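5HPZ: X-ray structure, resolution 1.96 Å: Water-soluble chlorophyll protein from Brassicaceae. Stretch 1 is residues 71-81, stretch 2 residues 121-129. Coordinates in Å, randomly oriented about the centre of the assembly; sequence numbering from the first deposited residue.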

# COMPACT_ATOMS: atom_id res chain seq x y z
N TYR A 71 9.21 -9.82 38.73
CA TYR A 71 8.77 -8.42 38.75
C TYR A 71 9.77 -7.52 38.05
O TYR A 71 10.98 -7.76 38.13
CB TYR A 71 8.50 -7.91 40.18
CG TYR A 71 7.24 -8.49 40.81
CD1 TYR A 71 6.07 -8.65 40.06
CD2 TYR A 71 7.21 -8.90 42.15
CE1 TYR A 71 4.92 -9.19 40.60
CE2 TYR A 71 6.05 -9.42 42.72
CZ TYR A 71 4.92 -9.56 41.93
OH TYR A 71 3.75 -10.08 42.43
N ILE A 72 9.25 -6.51 37.34
CA ILE A 72 10.11 -5.55 36.64
C ILE A 72 10.41 -4.33 37.50
O ILE A 72 9.50 -3.71 38.09
CB ILE A 72 9.54 -5.14 35.26
CG1 ILE A 72 9.41 -6.38 34.36
CG2 ILE A 72 10.46 -4.13 34.57
CD1 ILE A 72 10.70 -7.07 34.09
N TYR A 73 11.72 -4.05 37.57
CA TYR A 73 12.32 -2.94 38.29
C TYR A 73 12.83 -1.86 37.36
O TYR A 73 13.24 -2.11 36.24
CB TYR A 73 13.46 -3.44 39.24
CG TYR A 73 12.85 -4.18 40.42
CD1 TYR A 73 12.36 -5.50 40.27
CD2 TYR A 73 12.66 -3.56 41.65
CE1 TYR A 73 11.73 -6.18 41.32
CE2 TYR A 73 12.02 -4.22 42.70
CZ TYR A 73 11.56 -5.53 42.54
OH TYR A 73 10.94 -6.20 43.56
N THR A 74 12.76 -0.63 37.85
CA THR A 74 13.37 0.50 37.17
C THR A 74 14.87 0.35 37.06
O THR A 74 15.46 -0.48 37.73
CB THR A 74 13.09 1.83 37.90
OG1 THR A 74 13.40 1.70 39.29
CG2 THR A 74 11.61 2.19 37.77
N SER A 75 15.46 1.14 36.18
CA SER A 75 16.88 1.35 36.12
C SER A 75 17.62 0.03 35.88
O SER A 75 18.79 -0.13 36.25
CB SER A 75 17.40 2.04 37.41
OG SER A 75 16.69 3.25 37.76
N THR A 76 16.95 -0.91 35.25
CA THR A 76 17.55 -2.23 35.07
C THR A 76 17.27 -2.64 33.61
O THR A 76 16.11 -2.50 33.14
CB THR A 76 16.95 -3.26 36.08
OG1 THR A 76 16.86 -2.71 37.43
CG2 THR A 76 17.79 -4.57 36.09
N THR A 77 18.31 -3.11 32.90
CA THR A 77 18.19 -3.37 31.45
C THR A 77 17.28 -4.55 31.14
O THR A 77 17.35 -5.61 31.76
CB THR A 77 19.52 -3.55 30.72
OG1 THR A 77 20.22 -4.69 31.25
CG2 THR A 77 20.34 -2.30 30.84
N ILE A 78 16.38 -4.31 30.20
CA ILE A 78 15.46 -5.28 29.74
C ILE A 78 15.48 -5.20 28.21
O ILE A 78 15.98 -4.22 27.63
CB ILE A 78 14.03 -4.99 30.25
CG1 ILE A 78 13.57 -3.58 29.80
CG2 ILE A 78 13.96 -5.06 31.76
CD1 ILE A 78 12.11 -3.29 30.08
N ASN A 79 14.93 -6.24 27.60
CA ASN A 79 14.44 -6.20 26.21
C ASN A 79 12.96 -5.93 26.27
O ASN A 79 12.27 -6.28 27.25
CB ASN A 79 14.69 -7.52 25.45
CG ASN A 79 16.17 -7.91 25.37
OD1 ASN A 79 16.50 -9.07 25.54
ND2 ASN A 79 17.06 -6.94 25.11
N ILE A 80 12.47 -5.27 25.21
CA ILE A 80 11.03 -5.02 25.05
C ILE A 80 10.60 -5.70 23.76
O ILE A 80 11.20 -5.50 22.71
CB ILE A 80 10.74 -3.52 24.96
CG1 ILE A 80 11.27 -2.80 26.20
CG2 ILE A 80 9.26 -3.26 24.75
CD1 ILE A 80 11.21 -1.28 26.10
N GLU A 81 9.58 -6.52 23.84
CA GLU A 81 9.17 -7.25 22.66
C GLU A 81 7.70 -7.18 22.42
O GLU A 81 6.83 -7.32 23.33
CB GLU A 81 9.69 -8.71 22.64
CG GLU A 81 9.55 -9.58 23.88
CD GLU A 81 9.73 -11.07 23.54
OE1 GLU A 81 10.43 -11.40 22.55
OE2 GLU A 81 9.12 -11.92 24.23
N ASN A 121 22.09 -2.28 21.52
CA ASN A 121 21.00 -1.45 20.98
C ASN A 121 19.59 -1.99 21.30
O ASN A 121 18.59 -1.33 21.05
CB ASN A 121 21.22 -1.26 19.47
CG ASN A 121 20.75 -2.46 18.64
OD1 ASN A 121 20.98 -3.62 19.00
ND2 ASN A 121 20.08 -2.19 17.54
N SER A 122 19.47 -3.21 21.83
CA SER A 122 18.18 -3.72 22.19
C SER A 122 17.87 -3.53 23.63
O SER A 122 16.83 -4.02 24.08
CB SER A 122 18.10 -5.20 21.85
OG SER A 122 18.36 -5.41 20.48
N LEU A 123 18.75 -2.87 24.38
CA LEU A 123 18.58 -2.76 25.85
C LEU A 123 17.95 -1.41 26.28
O LEU A 123 18.42 -0.35 25.89
CB LEU A 123 19.93 -2.86 26.56
CG LEU A 123 20.77 -4.13 26.41
CD1 LEU A 123 21.92 -4.11 27.41
CD2 LEU A 123 19.92 -5.36 26.61
N PHE A 124 16.88 -1.50 27.08
CA PHE A 124 16.17 -0.38 27.57
C PHE A 124 16.16 -0.41 29.06
O PHE A 124 16.32 -1.46 29.64
CB PHE A 124 14.73 -0.45 27.06
CG PHE A 124 14.64 -0.29 25.58
CD1 PHE A 124 15.01 -1.35 24.74
CD2 PHE A 124 14.21 0.91 25.01
CE1 PHE A 124 14.97 -1.21 23.36
CE2 PHE A 124 14.21 1.08 23.63
CZ PHE A 124 14.58 0.02 22.80
N LYS A 125 15.93 0.75 29.67
CA LYS A 125 15.56 0.82 31.07
C LYS A 125 14.30 1.63 31.20
O LYS A 125 14.11 2.62 30.47
CB LYS A 125 16.63 1.55 31.86
CG LYS A 125 18.00 0.91 31.75
CD LYS A 125 19.01 1.76 32.51
CE LYS A 125 20.32 1.01 32.69
NZ LYS A 125 21.37 1.88 33.26
N ILE A 126 13.45 1.22 32.14
CA ILE A 126 12.27 1.96 32.49
C ILE A 126 12.65 2.86 33.64
O ILE A 126 13.29 2.38 34.57
CB ILE A 126 11.14 1.02 32.89
CG1 ILE A 126 10.83 0.06 31.73
CG2 ILE A 126 9.93 1.84 33.32
CD1 ILE A 126 9.85 -1.04 32.06
N GLU A 127 12.32 4.16 33.58
CA GLU A 127 12.63 5.07 34.71
C GLU A 127 11.38 5.86 35.12
O GLU A 127 10.50 6.13 34.30
CB GLU A 127 13.76 6.05 34.40
CG GLU A 127 15.05 5.48 33.86
CD GLU A 127 15.90 4.77 34.92
OE1 GLU A 127 15.49 4.73 36.10
OE2 GLU A 127 16.95 4.20 34.58
N GLU A 128 11.33 6.20 36.42
CA GLU A 128 10.28 7.05 37.00
C GLU A 128 10.26 8.42 36.33
O GLU A 128 11.30 8.98 36.03
CB GLU A 128 10.43 7.20 38.54
N ALA A 129 9.07 8.92 36.03
CA ALA A 129 8.87 10.30 35.58
C ALA A 129 7.93 10.97 36.57
O ALA A 129 7.23 10.29 37.35
CB ALA A 129 8.22 10.30 34.22
O HOH W 1 14.32 -4.98 23.32

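Strands 78-81 and 124-128 run at 93° to each other, and a single bridge joins the two stretches. There, Ile78 and Phe124 form an antiparallel pair and satisfy each other twice: Ile78 N donates to Phe124 O at 2.9 Å, and Phe124 N donates to Ile78 O, also at 2.9 Å, both nearly straight. Each carbonyl gains a further, weaker contact from an alpha carbon: Thr77 CA lies 3.2 Å from Phe124 O, and Leu123 CA lies 3.5 Å from Ile78 O. One bridge thus puts four backbone polar atoms to use.

Beyond the bridge, bonding passes to isolated backbone groups, side chains and water. On one flank, the loop brings Ser75 N to Ile126 O, a hydrogen bond of 3.0 Å, while Thr74 CA approaches the same oxygen at 3.2 Å. Ser75 adopts positive phi and psi (59/27), and its CA-to-CB bond points away overall; even so, its hydroxyl OG donates to Glu127 OE1 across a very short 2.5 Å. Glu127 meets it with chi1 and chi2 both in m, which folds the carboxylate back so that the end of the side chain comes nearer than its sideways start suggests. The turn is also braced internally, since Thr76 OG1 donates to Thr74 O at 2.7 Å.

On the other flank, Asn79 takes over. Its CA-to-CB bond points sideways, but the amide reaches across, and Asn79 ND2 donates to Ser122 O at 3.1 Å. Water 1 accepts a hydrogen bond from Ile80 N (2.7 Å from its O) and lies 2.8 Å, O to O, from Ser122 O, placed to donate to it, though it has more acceptors in reach than protons. The water therefore sits between Ile80 and Ser122 where no direct backbone bond spans the gap.

Apolar side chains fill the space around this polar frame. Ile80 points toward the other stretch and lays its CD1 over one face of the Phe124 ring, 4.0 Å from the centroid, a CH-pi contact between buried residues. Ile78 points away at CB, yet its p,t rotamer swings CD1 back to within 3.8 Å of Ile126 CD1. Ile72 CG2 reaches that same methyl, Ile126 CD1, at 4.0 Å, so Ile126 serves two isoleucines. In more exposed positions, Thr77 CG2 rests 3.8 Å from Lys125 CE, the lysine lending its extended aliphatic chain rather than its charge.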